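Local coordinates for hypothetical protein (Leishmania major, PDB 3LJN), which is of unknown function but, being built of ankyrin repeats, probably serves as a scaffold for binding other proteins, at residues Val252-Val257 / Glu304-Leu308; Tyr277-Val283 / Leu309-Leu313. All coordinates share one frame; numbering follows the deposited sequence.

Contact 1: Val252-Val257 / Glu304-Leu308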
loop_
_atom_site.group_PDB
_atom_site.type_symbol
_atom_site.label_atom_id
_atom_site.label_comp_id
_atom_site.label_asym_id
_atom_site.label_seq_id
_atom_site.Cartn_x
_atom_site.Cartn_y
_atom_site.Cartn_z
ATOM N N VAL A 252 20.570 -13.473 6.701
ATOM C CA VAL A 252 21.829 -13.785 7.365
ATOM C C VAL A 252 22.232 -12.598 8.223
ATOM O O VAL A 252 22.390 -12.746 9.442
ATOM C CB VAL A 252 22.946 -14.121 6.336
ATOM C CG1 VAL A 252 24.294 -14.169 7.009
ATOM C CG2 VAL A 252 22.652 -15.458 5.662
ATOM N N ARG A 253 22.347 -11.428 7.582
ATOM C CA ARG A 253 22.747 -10.183 8.243
ATOM C C ARG A 253 21.838 -9.730 9.381
ATOM O O ARG A 253 22.290 -9.059 10.302
ATOM C CB ARG A 253 22.804 -9.050 7.234
ATOM C CG ARG A 253 23.981 -9.116 6.293
ATOM C CD ARG A 253 24.512 -7.740 6.061
ATOM N NE ARG A 253 23.777 -6.999 5.046
ATOM C CZ ARG A 253 23.559 -5.680 5.064
ATOM N NH1 ARG A 253 23.975 -4.913 6.077
ATOM N NH2 ARG A 253 22.897 -5.122 4.052
ATOM N N ALA A 254 20.559 -10.072 9.311
ATOM C CA ALA A 254 19.626 -9.742 10.380
ATOM C C ALA A 254 19.664 -10.759 11.517
ATOM O O ALA A 254 18.889 -10.627 12.465
ATOM C CB ALA A 254 18.209 -9.652 9.822
ATOM N N ALA A 255 20.577 -11.737 11.440
ATOM C CA ALA A 255 20.539 -12.943 12.281
ATOM C C ALA A 255 19.300 -13.722 11.834
ATOM O O ALA A 255 19.255 -14.169 10.691
ATOM C CB ALA A 255 20.505 -12.600 13.751
HETATM N N MSE A 256 18.277 -13.858 12.659
HETATM C CA MSE A 256 16.998 -14.377 12.146
HETATM C C MSE A 256 17.203 -15.778 11.604
HETATM O O MSE A 256 17.412 -15.960 10.407
HETATM C CB MSE A 256 16.385 -13.470 11.043
HETATM C CG MSE A 256 15.875 -12.076 11.527
HETATM SE SE MSE A 256 14.568 -11.164 10.284
HETATM C CE MSE A 256 14.987 -12.171 8.647
ATOM N N VAL A 257 17.118 -16.757 12.504
ATOM C CA VAL A 257 17.564 -18.119 12.230
ATOM C C VAL A 257 16.533 -18.913 11.435
ATOM O O VAL A 257 16.870 -19.504 10.404
ATOM C CB VAL A 257 17.890 -18.870 13.536
ATOM C CG1 VAL A 257 18.536 -20.199 13.221
ATOM C CG2 VAL A 257 18.815 -18.056 14.412
ATOM N N GLU A 304 24.987 -19.215 14.835
ATOM C CA GLU A 304 24.077 -20.130 14.146
ATOM C C GLU A 304 23.892 -19.863 12.653
ATOM O O GLU A 304 24.190 -20.733 11.850
ATOM C CB GLU A 304 22.710 -20.119 14.842
ATOM C CG GLU A 304 21.839 -21.344 14.534
ATOM C CD GLU A 304 20.552 -21.421 15.399
ATOM O OE1 GLU A 304 20.230 -20.420 16.102
ATOM O OE2 GLU A 304 19.857 -22.485 15.362
ATOM N N VAL A 305 23.412 -18.678 12.276
ATOM C CA VAL A 305 23.162 -18.368 10.849
ATOM C C VAL A 305 24.372 -18.617 9.929
ATOM O O VAL A 305 24.207 -18.981 8.761
ATOM C CB VAL A 305 22.695 -16.917 10.623
ATOM C CG1 VAL A 305 21.351 -16.667 11.268
ATOM C CG2 VAL A 305 23.695 -15.960 11.151
ATOM N N LEU A 306 25.582 -18.426 10.457
ATOM C CA LEU A 306 26.805 -18.595 9.688
ATOM C C LEU A 306 27.234 -20.031 9.659
ATOM O O LEU A 306 27.926 -20.463 8.743
ATOM C CB LEU A 306 27.927 -17.787 10.311
ATOM C CG LEU A 306 27.809 -16.269 10.339
ATOM C CD1 LEU A 306 28.930 -15.739 11.234
ATOM C CD2 LEU A 306 27.900 -15.715 8.938
ATOM N N GLN A 307 26.868 -20.768 10.693
ATOM C CA GLN A 307 27.070 -22.206 10.680
ATOM C C GLN A 307 26.123 -22.861 9.620
ATOM O O GLN A 307 26.533 -23.740 8.868
ATOM C CB GLN A 307 26.885 -22.766 12.097
ATOM C CG GLN A 307 27.557 -24.111 12.303
ATOM C CD GLN A 307 27.847 -24.471 13.779
ATOM O OE1 GLN A 307 28.072 -23.590 14.626
ATOM N NE2 GLN A 307 27.873 -25.786 14.074
ATOM N N LEU A 308 24.873 -22.389 9.548
ATOM C CA LEU A 308 23.906 -22.845 8.545
ATOM C C LEU A 308 24.350 -22.532 7.138
ATOM O O LEU A 308 24.214 -23.359 6.237
ATOM C CB LEU A 308 22.545 -22.174 8.740
ATOM C CG LEU A 308 21.707 -22.586 9.945
ATOM C CD1 LEU A 308 20.324 -21.974 9.803
ATOM C CD2 LEU A 308 21.639 -24.099 10.103
#

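Contact 2: Tyr277-Val283 / Leu309-Leu313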
loop_
_atom_site.group_PDB
_atom_site.type_symbol
_atom_site.label_atom_id
_atom_site.label_comp_id
_atom_site.label_asym_id
_atom_site.label_seq_id
_atom_site.Cartn_x
_atom_site.Cartn_y
_atom_site.Cartn_z
ATOM N N TYR A 277 29.805 -13.353 1.458
ATOM C CA TYR A 277 30.248 -13.657 2.826
ATOM C C TYR A 277 31.097 -14.915 2.908
ATOM O O TYR A 277 31.418 -15.372 4.007
ATOM C CB TYR A 277 29.046 -13.760 3.768
ATOM C CG TYR A 277 28.197 -12.513 3.713
ATOM C CD1 TYR A 277 28.801 -11.249 3.726
ATOM C CD2 TYR A 277 26.797 -12.580 3.614
ATOM C CE1 TYR A 277 28.052 -10.092 3.652
ATOM C CE2 TYR A 277 26.027 -11.413 3.535
ATOM C CZ TYR A 277 26.675 -10.176 3.557
ATOM O OH TYR A 277 25.985 -8.984 3.487
ATOM N N HIS A 278 31.471 -15.468 1.756
ATOM C CA HIS A 278 32.424 -16.564 1.721
ATOM C C HIS A 278 33.380 -16.386 0.554
ATOM O O HIS A 278 33.120 -15.602 -0.353
ATOM C CB HIS A 278 31.722 -17.932 1.677
ATOM C CG HIS A 278 30.858 -18.143 0.473
ATOM N ND1 HIS A 278 31.370 -18.489 -0.758
ATOM C CD2 HIS A 278 29.513 -18.073 0.315
ATOM C CE1 HIS A 278 30.381 -18.601 -1.628
ATOM N NE2 HIS A 278 29.244 -18.350 -1.003
ATOM N N ASN A 279 34.486 -17.121 0.596
ATOM C CA ASN A 279 35.536 -17.015 -0.407
ATOM C C ASN A 279 35.517 -18.157 -1.420
ATOM O O ASN A 279 36.564 -18.603 -1.886
ATOM C CB ASN A 279 36.884 -17.010 0.299
ATOM C CG ASN A 279 37.238 -18.353 0.862
ATOM O OD1 ASN A 279 36.362 -19.181 1.108
ATOM N ND2 ASN A 279 38.523 -18.589 1.055
ATOM N N GLY A 280 34.324 -18.626 -1.758
ATOM C CA GLY A 280 34.176 -19.841 -2.554
ATOM C C GLY A 280 34.177 -21.137 -1.743
ATOM O O GLY A 280 33.910 -22.220 -2.282
ATOM N N THR A 281 34.454 -21.053 -0.447
ATOM C CA THR A 281 34.666 -22.273 0.318
ATOM C C THR A 281 34.461 -22.152 1.833
ATOM O O THR A 281 33.864 -23.034 2.440
ATOM C CB THR A 281 36.067 -22.839 0.029
ATOM O OG1 THR A 281 36.333 -23.932 0.917
ATOM C CG2 THR A 281 37.145 -21.759 0.182
ATOM N N THR A 282 34.969 -21.084 2.441
ATOM C CA THR A 282 34.765 -20.859 3.871
ATOM C C THR A 282 33.950 -19.599 4.083
ATOM O O THR A 282 34.118 -18.622 3.365
ATOM C CB THR A 282 36.108 -20.704 4.644
ATOM O OG1 THR A 282 37.028 -21.730 4.250
ATOM C CG2 THR A 282 35.865 -20.777 6.157
ATOM N N VAL A 283 33.076 -19.624 5.082
ATOM C CA VAL A 283 32.353 -18.424 5.491
ATOM C C VAL A 283 33.264 -17.553 6.370
ATOM O O VAL A 283 33.917 -18.053 7.278
ATOM C CB VAL A 283 31.060 -18.773 6.245
ATOM C CG1 VAL A 283 30.311 -17.509 6.640
ATOM C CG2 VAL A 283 30.183 -19.634 5.377
ATOM N N LEU A 309 24.840 -21.314 6.946
ATOM C CA LEU A 309 25.383 -20.910 5.660
ATOM C C LEU A 309 26.590 -21.754 5.260
ATOM O O LEU A 309 26.803 -21.986 4.076
ATOM C CB LEU A 309 25.757 -19.432 5.679
ATOM C CG LEU A 309 26.300 -18.854 4.363
ATOM C CD1 LEU A 309 25.338 -19.004 3.186
ATOM C CD2 LEU A 309 26.645 -17.396 4.574
ATOM N N GLN A 310 27.365 -22.216 6.237
ATOM C CA GLN A 310 28.495 -23.103 5.955
ATOM C C GLN A 310 28.011 -24.472 5.491
ATOM O O GLN A 310 28.486 -24.984 4.478
ATOM C CB GLN A 310 29.387 -23.261 7.189
ATOM C CG GLN A 310 30.720 -23.908 6.918
ATOM C CD GLN A 310 31.554 -23.095 5.959
ATOM O OE1 GLN A 310 32.294 -22.194 6.358
ATOM N NE2 GLN A 310 31.440 -23.405 4.679
ATOM N N GLU A 311 27.072 -25.056 6.241
ATOM C CA GLU A 311 26.396 -26.308 5.857
ATOM C C GLU A 311 25.879 -26.263 4.418
ATOM O O GLU A 311 26.182 -27.153 3.630
ATOM C CB GLU A 311 25.235 -26.638 6.816
ATOM C CG GLU A 311 25.689 -27.099 8.219
ATOM C CD GLU A 311 24.536 -27.341 9.230
ATOM O OE1 GLU A 311 23.429 -26.760 9.066
ATOM O OE2 GLU A 311 24.752 -28.106 10.206
ATOM N N LYS A 312 25.123 -25.228 4.064
ATOM C CA LYS A 312 24.561 -25.156 2.718
ATOM C C LYS A 312 25.612 -24.928 1.652
ATOM O O LYS A 312 25.482 -25.432 0.547
ATOM C CB LYS A 312 23.503 -24.060 2.606
ATOM C CG LYS A 312 22.572 -24.218 1.394
ATOM C CD LYS A 312 21.642 -25.441 1.542
ATOM C CE LYS A 312 21.144 -25.941 0.177
ATOM N NZ LYS A 312 20.510 -27.301 0.241
ATOM N N LEU A 313 26.640 -24.156 1.966
ATOM C CA LEU A 313 27.728 -23.956 1.023
ATOM C C LEU A 313 28.467 -25.270 0.729
ATOM O O LEU A 313 28.822 -25.560 -0.415
ATOM C CB LEU A 313 28.712 -22.929 1.559
ATOM C CG LEU A 313 29.785 -22.555 0.541
ATOM C CD1 LEU A 313 29.160 -21.737 -0.593
ATOM C CD2 LEU A 313 30.940 -21.819 1.217
#

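Contact 1: Val252-Val257 / Glu304-Leu308
V305 points its branched side chain into the turn that follows helix 247-253, where V252 and V257 wait on the two sides of that turn. It illustrates how neighbouring elements pack in a helical stack: two helices joined by a short turn, as in ankyrin-type stacks, here helix 247-253 and helix 257-266, meet helix 300-317, which comes later in the chain, after helix 269-273, mainly through aliphatic side chains. No hydrogen bond links the two segments. The turn itself has one internal backbone bond, from the N of A255 to V252 O at 2.9 Å, a positive phi at A255 (67°), and selenomethionine M256 at the N-cap of the helix that V257 begins. The two methyls of V305 divide the work. CG1, beside the backbone N and anti to the carbonyl carbon, lies against the turn backbone and comes within 4.3 Å of V257 CG2; CG2 leans the other way and stops 3.9 Å from V252 O. V252 adds a looser apolar touch, its CG1 lying 4.4 Å from L306 CD2.

V257 is the second pillar. Its CG1, anti to its backbone N (chi1 -172°), meets L308 CD1 at 4.2 Å. The side chain of E304 lies roughly perpendicular to that of V257. Being extended, it lays its carboxylate over both V257 methyls at the solvent-facing margin of the contact, while V305 is buried. T260 and L264 of helix 257-266 continue the packing against V305 and L308. In the aliphatic part of E304, CG rests 3.7 Å from V257 CG1.

Contact 2: Tyr277-Val283 / Leu309-Leu313
Q310 and V283 run side by side, pointing oppositely, where the loop 277-283 folds back on helix 300-317, an example of a side-chain amide bonding to loop backbone. Starting at the helix, Q310 CB lies 4.1 Å from V283 CG2. The chain leaves anti to its backbone N and then bends at chi2 (62°), which brings CD to 3.8 Å from the same methyl and turns the amide to the loop backbone. There OE1 accepts a nearly straight bond from V283 N (3.0 Å, 170° at the hydrogen), the donor being tilted somewhat from the carbonyl plane, and NE2 gives a weak bond to T281 O at 3.3 Å.

One helical turn on, L313 sets CD1 over a face of the H278 ring, 3.6 Å from its centroid, in a CH-pi contact, and turns CD2 to the T281 carbonyl. The ring is pinned at both nitrogens: ND1 takes the G280 N-H in its plane, and NE2 bonds to I272 O. Accepting at one nitrogen and facing a carbonyl at the other, H278 is probably neutral with its proton on NE2, which suits a ring packed under a leucine.

In the fold
Both contacts use successive turns of helix 300-317, far from the centre of the elongated chain, and both are partly buried. Contact 1 ties this helix to the turn joining helices 247-253 and 257-266, whereas contact 2 fastens to it the irregular loop that follows helix 269-273. The difference in partner goes with a difference in chemistry: the turn is met chiefly by apolar side chains, with no hydrogen bond across, while the loop is also gripped by a glutamine amide and a CH-pi contact of leucine on histidine. In contact 1 the polar group, E304, is at the exposed edge, whereas in contact 2 polar groups also sit inside, at H278. The two merge where L306 and V283 methyls touch and R253 CD packs on Y277 OH.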